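Acidocalcisomal pyrophosphatase (Trypanosoma cruzi, PDB 5CUV) is a vacuolar soluble pyrophosphatase that hydrolyses inorganic pyrophosphate to phosphate with the help of magnesium ions. Local coordinates at the D-malate site. Sequence-based numbering; all coordinates share one arbitrary frame.

The D-malate site. Residues 213, 215, 219-223, 314, 336. With MLT (D-malate), chain B.
Carboxylate oxygen O2 of D-malate is the best-held polar atom, gripped by one hydrogen bond and one salt bridge. The backbone N of Asn222 donates to O2 at 2.8 Å, 158° at the hydrogen, so a main-chain amide and a side-chain charge share this end. Arg213 supplies the charge: its NH2 lies 3.5 Å from O2, and the carboxylate carbon C1 lies in the guanidinium plane, at its edge. With CG anti to the backbone N (chi1 -177°) and an extended chain, that guanidinium is sandwiched off-centre between CG of the poorly ordered selenomethionine Met221 and CB of Lys215. The malate hydroxyl O3 accepts from Arg223 NH1 at 3.0 Å, in the guanidinium plane but less straight than the Asn222 bond. A bend at chi2 (133°) brings Arg223 round, and NH1 lies over the centre of the His336 ring, which may help limit its rotation. His336 in turn donates from NE2 to Asn222 O at 2.9 Å, within both ring and carbonyl planes, tying the ring to the segment whose amide holds O2. At the other carboxylate, Leu219 CD1 lies 3.5 Å from malate O5, while CD2 packs 3.8 Å from the malate methylene C3. Malate is largely buried but poorly ordered, and may derive from crystallisation. The pocket lies between the loop 219-223, preceding strand 224-228, and Lys314 of strand 310-323, with His336 just after strand 326-335, at the periphery of the pyrophosphatase barrel.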
loop_
_atom_site.group_PDB
_atom_site.type_symbol
_atom_site.label_atom_id
_atom_site.label_comp_id
_atom_site.label_asym_id
_atom_site.label_seq_id
_atom_site.Cartn_x
_atom_site.Cartn_y
_atom_site.Cartn_z
ATOM N N ARG A 213 15.230 -11.942 17.080
ATOM C CA ARG A 213 14.739 -10.775 16.397
ATOM C C ARG A 213 15.634 -10.389 15.231
ATOM O O ARG A 213 16.791 -10.048 15.452
ATOM C CB ARG A 213 14.648 -9.641 17.386
ATOM C CG ARG A 213 14.086 -8.373 16.810
ATOM C CD ARG A 213 13.672 -7.422 17.914
ATOM N NE ARG A 213 12.797 -6.393 17.371
ATOM C CZ ARG A 213 13.217 -5.247 16.855
ATOM N NH1 ARG A 213 14.521 -4.951 16.811
ATOM N NH2 ARG A 213 12.314 -4.422 16.350
ATOM N N LYS A 215 14.748 -7.918 12.694
ATOM C CA LYS A 215 14.622 -6.509 12.335
ATOM C C LYS A 215 15.828 -5.766 12.855
ATOM O O LYS A 215 16.347 -6.095 13.903
ATOM C CB LYS A 215 13.429 -5.943 13.012
ATOM C CG LYS A 215 12.316 -6.861 12.902
ATOM C CD LYS A 215 11.111 -6.266 13.517
ATOM C CE LYS A 215 9.903 -6.929 12.911
ATOM N NZ LYS A 215 9.945 -6.593 11.452
ATOM N N LEU A 219 16.153 -0.469 15.132
ATOM C CA LEU A 219 14.692 -0.245 15.206
ATOM C C LEU A 219 14.109 -0.688 16.537
ATOM O O LEU A 219 14.066 -1.860 16.841
ATOM C CB LEU A 219 13.988 -0.998 14.079
ATOM C CG LEU A 219 12.480 -0.874 14.079
ATOM C CD1 LEU A 219 12.085 0.541 13.646
ATOM C CD2 LEU A 219 11.896 -1.889 13.122
ATOM N N PRO A 220 13.621 0.248 17.337
ATOM C CA PRO A 220 13.076 -0.190 18.628
ATOM C C PRO A 220 11.884 -1.123 18.527
ATOM O O PRO A 220 11.197 -1.101 17.536
ATOM C CB PRO A 220 12.742 1.137 19.330
ATOM C CG PRO A 220 13.665 2.127 18.648
ATOM C CD PRO A 220 13.565 1.706 17.212
HETATM N N MSE A 221 11.660 -1.913 19.570
HETATM C CA MSE A 221 10.561 -2.859 19.631
HETATM C C MSE A 221 9.207 -2.213 19.881
HETATM O O MSE A 221 8.996 -1.449 20.824
HETATM C CB MSE A 221 10.834 -3.870 20.743
HETATM C CG MSE A 221 12.005 -4.795 20.453
HETATM SE SE MSE A 221 12.426 -6.013 21.873
HETATM C CE MSE A 221 10.889 -7.199 21.687
ATOM N N ASN A 222 8.270 -2.518 19.010
ATOM C CA ASN A 222 6.965 -1.993 19.185
ATOM C C ASN A 222 6.008 -2.963 18.554
ATOM O O ASN A 222 5.569 -2.797 17.422
ATOM C CB ASN A 222 6.833 -0.591 18.593
ATOM C CG ASN A 222 5.574 0.101 19.082
ATOM O OD1 ASN A 222 4.680 -0.550 19.662
ATOM N ND2 ASN A 222 5.483 1.396 18.867
ATOM N N ARG A 223 5.663 -3.972 19.339
ATOM C CA ARG A 223 4.788 -5.028 18.920
ATOM C C ARG A 223 3.981 -5.586 20.101
ATOM O O ARG A 223 4.478 -6.380 20.927
ATOM C CB ARG A 223 5.636 -6.115 18.326
ATOM C CG ARG A 223 4.851 -6.987 17.442
ATOM C CD ARG A 223 5.638 -7.180 16.146
ATOM N NE ARG A 223 4.801 -7.853 15.174
ATOM C CZ ARG A 223 4.759 -7.524 13.896
ATOM N NH1 ARG A 223 5.532 -6.528 13.451
ATOM N NH2 ARG A 223 3.913 -8.186 13.087
ATOM N N LYS A 314 0.902 -1.779 16.921
ATOM C CA LYS A 314 2.041 -0.909 17.106
ATOM C C LYS A 314 1.467 0.252 17.917
ATOM O O LYS A 314 0.494 0.820 17.538
ATOM C CB LYS A 314 2.553 -0.464 15.737
ATOM C CG LYS A 314 3.772 0.469 15.833
ATOM C CD LYS A 314 3.961 1.397 14.620
ATOM C CE LYS A 314 4.688 0.713 13.498
ATOM N NZ LYS A 314 5.027 1.728 12.443
ATOM N N HIS A 336 -0.408 -3.982 12.928
ATOM C CA HIS A 336 0.756 -4.191 12.070
ATOM C C HIS A 336 0.351 -4.659 10.658
ATOM O O HIS A 336 1.113 -4.527 9.671
ATOM C CB HIS A 336 1.692 -5.243 12.684
ATOM C CG HIS A 336 2.711 -4.667 13.619
ATOM N ND1 HIS A 336 3.716 -3.823 13.183
ATOM C CD2 HIS A 336 2.782 -4.678 14.976
ATOM C CE1 HIS A 336 4.349 -3.323 14.232
ATOM N NE2 HIS A 336 3.798 -3.823 15.332
HETATM C C1 MLT B . 8.588 -5.004 16.186
HETATM O O1 MLT B . 8.785 -6.156 15.788
HETATM O O2 MLT B . 8.920 -4.696 17.323
HETATM C C2 MLT B . 7.934 -3.970 15.275
HETATM O O3 MLT B . 7.625 -4.485 13.972
HETATM C C3 MLT B . 8.784 -2.681 15.204
HETATM C C4 MLT B . 8.168 -1.658 14.238
HETATM O O4 MLT B . 7.159 -1.912 13.620
HETATM O O5 MLT B . 8.754 -0.464 14.060
#